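OmpT protein (Vibrio cholerae serotype O1, PDB 6EHD) probably works as a general diffusion porin, forming a beta-barrel channel in the outer membrane through which small solutes pass. Local coordinates at residues L148-A161 with N194-G206. The protein carries 1 engineered substitution. Sequence-based numbering, arbitrary orientation.
Sequences LAELYVGATFGDLA and NSYFEVTGEYTIG. With C8E ((hydroxyethyloxy)tri(ethyloxy)octane), chain K; C8E ((hydroxyethyloxy)tri(ethyloxy)octane), chain J.
Tyr196 OH donates a hydrogen bond of 2.6 Å to Glu150 OE2. It meets the anti lone pair, and carboxylate and ring planes stand 86° apart. Ser91 also hydrogen-bonds OE2, so two hydroxyls hold it. Leu148 CD1 packs 3.6 Å from Tyr196 OH. Next along, Glu198, bent at chi2 (84°), puts OE2 in the plane and at the edge of the Tyr152 ring, 3.5 Å from Tyr152 CD2. His163 hydrogen-bonds Glu198 OE2 and Thr200 OG1 donates to OE1; Tyr152 OH is hydrogen-bonded to Tyr215. Leu148, Glu150, Tyr152, Tyr196 and Glu198 are buried and packed closely.

The turn end is more exposed, and backbone hydrogen bonds hold it: Ala161 N to Glu202 O and Glu202 N to Ala161 O are both 2.8 Å, and Thr204 N to Asp159 O is 3.0 Å. Asp159 CB lies 3.9 Å from Tyr203 CE1, and Leu160 CB meets the edge of the same ring. A water links Asp159 OD2 to Tyr203 OH.

The axes of 148-157 and 194-205 run nearly parallel (10°) and come within 9.4 Å, with strand 160-171 between them in the barrel wall. The type II' turn Phe157-Leu160 joins strands 147-157 and 160-171 in a beta hairpin. Helix 90-94 packs against Glu150 and Tyr152.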
ATOM      1  N   LEU A 148      14.487   6.494  -5.097  1.00 31.31           N
ATOM      2  CA  LEU A 148      13.286   5.770  -5.618  1.00 30.68           C
ATOM      3  C   LEU A 148      13.065   6.029  -7.094  1.00 29.66           C
ATOM      4  O   LEU A 148      13.065   7.169  -7.577  1.00 30.40           O
ATOM      5  CB  LEU A 148      12.035   6.183  -4.810  1.00 29.47           C
ATOM      6  CG  LEU A 148      10.683   5.555  -5.146  1.00 28.71           C
ATOM      7  CD1 LEU A 148      10.674   4.092  -4.719  1.00 29.36           C
ATOM      8  CD2 LEU A 148       9.566   6.298  -4.480  1.00 32.27           C
ATOM      9  N   ALA A 149      12.801   4.948  -7.820  1.00 25.23           N
ATOM     10  CA  ALA A 149      12.417   5.031  -9.182  1.00 28.41           C
ATOM     11  C   ALA A 149      11.475   3.815  -9.493  1.00 25.22           C
ATOM     12  O   ALA A 149      11.857   2.655  -9.200  1.00 27.12           O
ATOM     13  CB  ALA A 149      13.656   4.993 -10.101  1.00 31.77           C
ATOM     14  N   GLU A 150      10.339   4.108 -10.140  1.00 28.94           N
ATOM     15  CA  GLU A 150       9.286   3.094 -10.386  1.00 25.71           C
ATOM     16  C   GLU A 150       8.595   3.283 -11.719  1.00 26.19           C
ATOM     17  O   GLU A 150       8.425   4.412 -12.164  1.00 24.80           O
ATOM     18  CB  GLU A 150       8.205   3.186  -9.238  1.00 24.78           C
ATOM     19  CG  GLU A 150       8.782   2.940  -7.849  1.00 25.31           C
ATOM     20  CD  GLU A 150       7.709   2.807  -6.731  1.00 25.94           C
ATOM     21  OE1 GLU A 150       6.745   3.648  -6.781  1.00 27.16           O
ATOM     22  OE2 GLU A 150       7.881   1.938  -5.843  1.00 27.05           O
ATOM     23  N   LEU A 151       8.127   2.174 -12.331  1.00 23.76           N
ATOM     24  CA  LEU A 151       7.377   2.189 -13.593  1.00 22.61           C
ATOM     25  C   LEU A 151       6.460   0.998 -13.653  1.00 23.45           C
ATOM     26  O   LEU A 151       6.942  -0.136 -13.405  1.00 24.40           O
ATOM     27  CB  LEU A 151       8.348   2.130 -14.817  1.00 27.29           C
ATOM     28  CG  LEU A 151       7.727   1.927 -16.207  1.00 30.98           C
ATOM     29  CD1 LEU A 151       6.927   3.111 -16.570  1.00 31.88           C
ATOM     30  CD2 LEU A 151       8.796   1.717 -17.317  1.00 35.35           C
ATOM     31  N   TYR A 152       5.183   1.259 -13.937  1.00 23.58           N
ATOM     32  CA  TYR A 152       4.133   0.228 -14.095  1.00 22.75           C
ATOM     33  C   TYR A 152       3.332   0.508 -15.389  1.00 24.53           C
ATOM     34  O   TYR A 152       3.088   1.700 -15.750  1.00 25.10           O
ATOM     35  CB  TYR A 152       3.197   0.204 -12.842  1.00 22.64           C
ATOM     36  CG  TYR A 152       3.853  -0.290 -11.574  1.00 22.68           C
ATOM     37  CD1 TYR A 152       4.648   0.526 -10.772  1.00 21.83           C
ATOM     38  CD2 TYR A 152       3.649  -1.603 -11.118  1.00 21.61           C
ATOM     39  CE1 TYR A 152       5.259   0.044  -9.621  1.00 22.12           C
ATOM     40  CE2 TYR A 152       4.199  -2.064  -9.938  1.00 23.03           C
ATOM     41  CZ  TYR A 152       5.024  -1.262  -9.198  1.00 22.97           C
ATOM     42  OH  TYR A 152       5.630  -1.776  -8.029  1.00 24.39           O
ATOM     43  N   VAL A 153       2.801  -0.543 -16.033  1.00 22.69           N
ATOM     44  CA  VAL A 153       1.882  -0.412 -17.193  1.00 23.29           C
ATOM     45  C   VAL A 153       0.700  -1.343 -17.029  1.00 26.07           C
ATOM     46  O   VAL A 153       0.873  -2.444 -16.463  1.00 25.67           O
ATOM     47  CB  VAL A 153       2.632  -0.735 -18.553  1.00 27.97           C
ATOM     48  CG1 VAL A 153       3.154  -2.155 -18.571  1.00 32.16           C
ATOM     49  CG2 VAL A 153       1.706  -0.614 -19.726  1.00 34.65           C
ATOM     50  N   GLY A 154      -0.461  -1.030 -17.592  1.00 26.32           N
ATOM     51  CA  GLY A 154      -1.619  -1.924 -17.497  1.00 26.00           C
ATOM     52  C   GLY A 154      -2.640  -1.641 -18.588  1.00 27.75           C
ATOM     53  O   GLY A 154      -2.587  -0.623 -19.309  1.00 25.85           O
ATOM     54  N   ALA A 155      -3.581  -2.545 -18.665  1.00 24.34           N
ATOM     55  CA  ALA A 155      -4.724  -2.457 -19.596  1.00 25.38           C
ATOM     56  C   ALA A 155      -5.850  -3.350 -19.198  1.00 32.61           C
ATOM     57  O   ALA A 155      -5.628  -4.301 -18.416  1.00 27.51           O
ATOM     58  CB  ALA A 155      -4.247  -2.760 -21.043  1.00 28.84           C
ATOM     59  N   THR A 156      -7.051  -3.101 -19.781  1.00 26.79           N
ATOM     60  CA  THR A 156      -8.220  -3.961 -19.640  1.00 30.82           C
ATOM     61  C   THR A 156      -8.711  -4.505 -20.996  1.00 33.21           C
ATOM     62  O   THR A 156      -8.767  -3.748 -21.985  1.00 30.19           O
ATOM     63  CB  THR A 156      -9.353  -3.189 -18.964  1.00 40.57           C
ATOM     64  OG1 THR A 156      -8.871  -2.701 -17.686  1.00 34.38           O
ATOM     65  CG2 THR A 156     -10.612  -4.121 -18.770  1.00 39.55           C
ATOM     66  N   PHE A 157      -8.894  -5.831 -21.048  1.00 30.51           N
ATOM     67  CA  PHE A 157      -9.353  -6.634 -22.213  1.00 33.31           C
ATOM     68  C   PHE A 157     -10.594  -7.399 -21.779  1.00 39.07           C
ATOM     69  O   PHE A 157     -10.525  -8.461 -21.103  1.00 33.17           O
ATOM     70  CB  PHE A 157      -8.250  -7.593 -22.693  1.00 32.16           C
ATOM     71  CG  PHE A 157      -6.919  -6.930 -22.934  1.00 34.45           C
ATOM     72  CD1 PHE A 157      -6.711  -6.184 -24.097  1.00 35.18           C
ATOM     73  CD2 PHE A 157      -5.887  -7.008 -22.009  1.00 33.10           C
ATOM     74  CE1 PHE A 157      -5.524  -5.565 -24.323  1.00 35.06           C
ATOM     75  CE2 PHE A 157      -4.660  -6.398 -22.256  1.00 37.69           C
ATOM     76  CZ  PHE A 157      -4.481  -5.661 -23.420  1.00 35.82           C
ATOM     77  N   GLY A 158     -11.760  -6.802 -22.044  1.00 38.89           N
ATOM     78  CA  GLY A 158     -13.046  -7.338 -21.587  1.00 41.03           C
ATOM     79  C   GLY A 158     -13.144  -7.438 -20.064  1.00 37.18           C
ATOM     80  O   GLY A 158     -12.954  -6.478 -19.345  1.00 38.87           O
ATOM     81  N   ASP A 159     -13.406  -8.639 -19.578  1.00 34.63           N
ATOM     82  CA  ASP A 159     -13.489  -8.862 -18.137  1.00 34.31           C
ATOM     83  C   ASP A 159     -12.110  -9.075 -17.428  1.00 33.03           C
ATOM     84  O   ASP A 159     -12.111  -9.311 -16.215  1.00 31.81           O
ATOM     85  CB  ASP A 159     -14.327 -10.114 -17.868  1.00 39.60           C
ATOM     86  CG  ASP A 159     -15.772  -9.955 -18.345  1.00 49.56           C
ATOM     87  OD1 ASP A 159     -16.314  -8.836 -18.196  1.00 47.79           O
ATOM     88  OD2 ASP A 159     -16.275 -10.955 -18.862  1.00 48.80           O
ATOM     89  N   LEU A 160     -10.986  -9.005 -18.142  1.00 28.41           N
ATOM     90  CA  LEU A 160      -9.649  -9.242 -17.545  1.00 27.21           C
ATOM     91  C   LEU A 160      -8.846  -7.930 -17.493  1.00 28.41           C
ATOM     92  O   LEU A 160      -8.618  -7.326 -18.558  1.00 28.52           O
ATOM     93  CB  LEU A 160      -8.884 -10.297 -18.369  1.00 27.90           C
ATOM     94  CG  LEU A 160      -7.479 -10.616 -17.851  1.00 27.13           C
ATOM     95  CD1 LEU A 160      -7.492 -11.203 -16.449  1.00 30.86           C
ATOM     96  CD2 LEU A 160      -6.698 -11.572 -18.766  1.00 32.67           C
ATOM     97  N   ALA A 161      -8.418  -7.496 -16.278  1.00 27.75           N
ATOM     98  CA  ALA A 161      -7.550  -6.326 -16.094  1.00 24.70           C
ATOM     99  C   ALA A 161      -6.134  -6.840 -15.663  1.00 27.25           C
ATOM    100  O   ALA A 161      -6.044  -7.724 -14.785  1.00 26.82           O
ATOM    101  CB  ALA A 161      -8.100  -5.349 -15.053  1.00 27.57           C
ATOM    102  N   ASN A 194      16.221  -2.325  -2.233  1.00 32.95           N
ATOM    103  CA  ASN A 194      15.109  -3.286  -2.509  1.00 29.83           C
ATOM    104  C   ASN A 194      14.759  -3.086  -3.949  1.00 30.18           C
ATOM    105  O   ASN A 194      14.412  -1.964  -4.292  1.00 29.74           O
ATOM    106  CB  ASN A 194      13.934  -2.926  -1.594  1.00 30.91           C
ATOM    107  CG  ASN A 194      12.771  -3.931  -1.680  1.00 31.94           C
ATOM    108  OD1 ASN A 194      12.988  -5.084  -2.021  1.00 30.22           O
ATOM    109  ND2 ASN A 194      11.518  -3.468  -1.324  1.00 25.50           N
ATOM    110  N   SER A 195      14.963  -4.122  -4.799  1.00 28.29           N
ATOM    111  CA  SER A 195      14.616  -4.146  -6.185  1.00 28.56           C
ATOM    112  C   SER A 195      13.434  -5.137  -6.400  1.00 28.60           C
ATOM    113  O   SER A 195      13.495  -6.261  -5.993  1.00 28.20           O
ATOM    114  CB  SER A 195      15.831  -4.604  -7.038  1.00 34.14           C
ATOM    115  OG  SER A 195      16.912  -3.708  -6.743  1.00 34.11           O
ATOM    116  N   TYR A 196      12.377  -4.712  -7.091  1.00 28.62           N
ATOM    117  CA  TYR A 196      11.157  -5.535  -7.146  1.00 24.08           C
ATOM    118  C   TYR A 196      10.433  -5.462  -8.510  1.00 23.20           C
ATOM    119  O   TYR A 196      10.565  -4.521  -9.291  1.00 25.00           O
ATOM    120  CB  TYR A 196      10.217  -5.171  -5.901  1.00 26.58           C
ATOM    121  CG  TYR A 196      10.075  -3.621  -5.714  1.00 24.68           C
ATOM    122  CD1 TYR A 196      11.014  -2.939  -4.919  1.00 27.19           C
ATOM    123  CD2 TYR A 196       9.109  -2.891  -6.406  1.00 25.24           C
ATOM    124  CE1 TYR A 196      10.983  -1.543  -4.779  1.00 28.89           C
ATOM    125  CE2 TYR A 196       9.047  -1.479  -6.231  1.00 26.93           C
ATOM    126  CZ  TYR A 196      10.017  -0.812  -5.439  1.00 26.12           C
ATOM    127  OH  TYR A 196      10.004   0.579  -5.273  1.00 26.85           O
ATOM    128  N   PHE A 197       9.676  -6.515  -8.806  1.00 22.85           N
ATOM    129  CA  PHE A 197       8.904  -6.691 -10.022  1.00 23.75           C
ATOM    130  C   PHE A 197       7.693  -7.555  -9.781  1.00 20.03           C
ATOM    131  O   PHE A 197       7.746  -8.559  -8.997  1.00 22.61           O
ATOM    132  CB  PHE A 197       9.860  -7.331 -11.129  1.00 25.09           C
ATOM    133  CG  PHE A 197       9.163  -7.596 -12.419  1.00 25.80           C
ATOM    134  CD1 PHE A 197       8.798  -6.554 -13.229  1.00 28.10           C
ATOM    135  CD2 PHE A 197       8.890  -8.880 -12.844  1.00 25.53           C
ATOM    136  CE1 PHE A 197       8.111  -6.767 -14.423  1.00 26.74           C
ATOM    137  CE2 PHE A 197       8.176  -9.090 -14.006  1.00 28.01           C
ATOM    138  CZ  PHE A 197       7.818  -8.036 -14.811  1.00 28.99           C
ATOM    139  N   GLU A 198       6.550  -7.248 -10.490  1.00 22.86           N
ATOM    140  CA  GLU A 198       5.328  -7.960 -10.281  1.00 20.94           C
ATOM    141  C   GLU A 198       4.496  -8.043 -11.544  1.00 21.54           C
ATOM    142  O   GLU A 198       4.613  -7.190 -12.450  1.00 21.20           O
ATOM    143  CB  GLU A 198       4.465  -7.227  -9.185  1.00 21.80           C
ATOM    144  CG  GLU A 198       3.905  -5.879  -9.567  1.00 22.91           C
ATOM    145  CD  GLU A 198       2.579  -5.845 -10.368  1.00 23.80           C
ATOM    146  OE1 GLU A 198       1.770  -6.766 -10.261  1.00 22.69           O
ATOM    147  OE2 GLU A 198       2.331  -4.847 -11.132  1.00 24.24           O
ATOM    148  N   VAL A 199       3.668  -9.064 -11.591  1.00 19.82           N
ATOM    149  CA  VAL A 199       2.562  -9.192 -12.566  0.50 19.33           C
ATOM    150  C   VAL A 199       1.247  -9.489 -11.834  1.00 21.42           C
ATOM    151  O   VAL A 199       1.228 -10.383 -10.927  1.00 21.95           O
ATOM    152  CB  VAL A 199       2.863 -10.338 -13.574  0.50 18.12           C
ATOM    153  CG1 VAL A 199       1.694 -10.591 -14.510  0.50 18.23           C
ATOM    154  CG2 VAL A 199       4.140 -10.027 -14.362  0.50 19.98           C
ATOM    155  N   THR A 200       0.124  -8.885 -12.285  1.00 20.11           N
ATOM    156  CA  THR A 200      -1.188  -9.100 -11.669  1.00 20.35           C
ATOM    157  C   THR A 200      -2.251  -9.279 -12.756  1.00 22.13           C
ATOM    158  O   THR A 200      -2.192  -8.592 -13.789  1.00 22.50           O
ATOM    159  CB  THR A 200      -1.649  -7.853 -10.798  1.00 21.26           C
ATOM    160  OG1 THR A 200      -0.760  -7.741  -9.684  1.00 21.20           O
ATOM    161  CG2 THR A 200      -3.069  -7.989 -10.311  1.00 23.22           C
ATOM    162  N   GLY A 201      -3.170 -10.206 -12.494  1.00 20.68           N
ATOM    163  CA  GLY A 201      -4.439 -10.363 -13.278  1.00 21.70           C
ATOM    164  C   GLY A 201      -5.663 -10.285 -12.383  1.00 23.01           C
ATOM    165  O   GLY A 201      -5.661 -10.931 -11.349  1.00 22.84           O
ATOM    166  N   GLU A 202      -6.738  -9.558 -12.792  1.00 22.87           N
ATOM    167  CA  GLU A 202      -7.971  -9.519 -12.032  1.00 22.22           C
ATOM    168  C   GLU A 202      -9.179  -9.702 -13.001  1.00 25.71           C
ATOM    169  O   GLU A 202      -9.309  -8.968 -14.009  1.00 28.79           O
ATOM    170  CB  GLU A 202      -8.113  -8.184 -11.272  1.00 24.00           C
ATOM    171  CG  GLU A 202      -7.092  -7.948 -10.182  1.00 24.99           C
ATOM    172  CD  GLU A 202      -7.232  -6.534  -9.575  1.00 33.16           C
ATOM    173  OE1 GLU A 202      -7.768  -6.388  -8.482  1.00 28.71           O
ATOM    174  OE2 GLU A 202      -6.816  -5.586 -10.231  1.00 34.88           O
ATOM    175  N   TYR A 203      -9.931 -10.734 -12.710  1.00 23.86           N
ATOM    176  CA  TYR A 203     -11.031 -11.207 -13.543  1.00 28.72           C
ATOM    177  C   TYR A 203     -12.375 -10.957 -12.865  1.00 32.33           C
ATOM    178  O   TYR A 203     -12.604 -11.435 -11.729  1.00 27.98           O
ATOM    179  CB  TYR A 203     -10.816 -12.696 -13.777  1.00 33.90           C
ATOM    180  CG  TYR A 203     -11.664 -13.311 -14.878  1.00 43.52           C
ATOM    181  CD1 TYR A 203     -11.549 -12.886 -16.208  1.00 48.17           C
ATOM    182  CD2 TYR A 203     -12.560 -14.348 -14.598  1.00 53.29           C
ATOM    183  CE1 TYR A 203     -12.332 -13.446 -17.221  1.00 61.02           C
ATOM    184  CE2 TYR A 203     -13.331 -14.931 -15.608  1.00 60.28           C
ATOM    185  CZ  TYR A 203     -13.234 -14.465 -16.910  1.00 62.50           C
ATOM    186  OH  TYR A 203     -14.026 -15.018 -17.892  1.00 67.55           O
ATOM    187  N   THR A 204     -13.245 -10.201 -13.552  1.00 30.54           N
ATOM    188  CA  THR A 204     -14.575  -9.907 -13.079  1.00 39.13           C
ATOM    189  C   THR A 204     -15.555 -10.891 -13.824  1.00 51.48           C
ATOM    190  O   THR A 204     -15.487 -11.108 -15.084  1.00 47.93           O
ATOM    191  CB  THR A 204     -14.870  -8.421 -13.306  1.00 38.16           C
ATOM    192  OG1 THR A 204     -13.968  -7.639 -12.540  1.00 41.25           O
ATOM    193  CG2 THR A 204     -16.285  -8.067 -12.884  1.00 54.60           C
ATOM    194  N   ILE A 205     -16.331 -11.636 -13.053  1.00 42.84           N
ATOM    195  CA  ILE A 205     -17.406 -12.489 -13.656  1.00 53.05           C
ATOM    196  C   ILE A 205     -18.655 -12.395 -12.765  1.00 45.51           C
ATOM    197  O   ILE A 205     -18.700 -13.011 -11.680  1.00 37.50           O
ATOM    198  CB  ILE A 205     -17.010 -13.977 -13.852  1.00 63.39           C
ATOM    199  CG1 ILE A 205     -15.896 -14.420 -12.858  1.00 71.92           C
ATOM    200  CG2 ILE A 205     -16.587 -14.200 -15.303  1.00 76.27           C
ATOM    201  CD1 ILE A 205     -15.697 -15.917 -12.653  1.00 77.92           C
ATOM    202  N   GLY A 206     -19.629 -11.648 -13.254  1.00 44.67           N
ATOM    203  CA  GLY A 206     -20.888 -11.413 -12.550  1.00 48.42           C
ATOM    204  C   GLY A 206     -20.670 -10.674 -11.236  1.00 41.86           C
ATOM    205  O   GLY A 206     -20.143  -9.565 -11.194  1.00 39.07           O
TER
HETATM  206  C1  C8E K 410      10.010  -9.539 -18.314  1.00 61.76           C
HETATM  207  C2  C8E K 410      11.286  -8.810 -17.912  1.00 63.41           C
HETATM  208  C3  C8E K 410      11.696  -9.185 -16.515  1.00 53.69           C
HETATM  209  C4  C8E K 410      12.355  -8.016 -15.848  1.00 49.96           C
HETATM  210  C5  C8E K 410      12.957  -8.466 -14.576  1.00 47.42           C
HETATM  211  C6  C8E K 410      13.565  -7.321 -13.812  1.00 52.77           C
HETATM  212  C7  C8E K 410      13.885  -7.884 -12.452  1.00 60.54           C
HETATM  213  C8  C8E K 410      14.520  -6.926 -11.472  1.00 65.71           C
HETATM  214  O9  C8E K 410      14.576  -7.683 -10.251  1.00 70.36           O
HETATM  215  C10 C8E K 410      13.493  -7.494  -9.357  1.00 66.29           C
HETATM  216  C11 C8E K 410      13.152  -8.802  -8.647  1.00 66.42           C
HETATM  217  O12 C8E K 410      14.333  -9.333  -8.064  1.00 74.40           O
HETATM  218  C1  C8E J 409       7.729 -10.832 -19.571  1.00 52.16           C
HETATM  219  C2  C8E J 409       6.821  -9.929 -18.778  1.00 48.46           C
HETATM  220  C3  C8E J 409       5.395 -10.093 -19.270  1.00 51.53           C
HETATM  221  C4  C8E J 409       4.397  -9.913 -18.149  1.00 56.81           C
HETATM  222  C5  C8E J 409       3.070  -9.389 -18.662  1.00 59.52           C
HETATM  223  C6  C8E J 409       1.872 -10.201 -18.260  1.00 55.53           C
HETATM  224  C7  C8E J 409       1.926 -11.705 -18.504  1.00 48.13           C
HETATM  225  C8  C8E J 409       0.489 -12.230 -18.737  1.00 50.41           C
HETATM  226  O9  C8E J 409      -0.289 -11.898 -17.606  1.00 46.10           O
HETATM  227  C10 C8E J 409      -1.559 -12.513 -17.415  1.00 42.78           C
HETATM  228  C11 C8E J 409      -1.895 -12.165 -15.971  1.00 45.49           C
HETATM  229  O12 C8E J 409      -1.542 -13.273 -15.126  1.00 46.03           O
HETATM  230  C13 C8E J 409      -1.566 -12.976 -13.741  1.00 46.31           C
HETATM  231  C14 C8E J 409      -0.585 -13.867 -13.024  1.00 44.19           C
HETATM  232  O15 C8E J 409      -0.989 -15.239 -12.881  1.00 41.57           O
HETATM  233  C16 C8E J 409      -1.711 -15.935 -13.846  1.00 34.18           C
HETATM  234  C17 C8E J 409      -1.429 -17.422 -13.654  1.00 42.46           C
HETATM  235  O18 C8E J 409      -2.600 -18.148 -13.350  1.00 51.20           O
HETATM  236  C19 C8E J 409      -3.426 -18.427 -14.471  1.00 40.06           C
HETATM  237  C20 C8E J 409      -4.581 -19.072 -13.744  1.00 49.80           C
HETATM  238  O21 C8E J 409      -5.307 -18.202 -12.868  1.00 54.04           O
HETATM  239  O   HOH W   1     -15.251 -13.123 -19.405  1.00 60.11           O
HETATM  240  O   HOH W   2      -5.394  -5.640 -12.470  1.00 33.39           O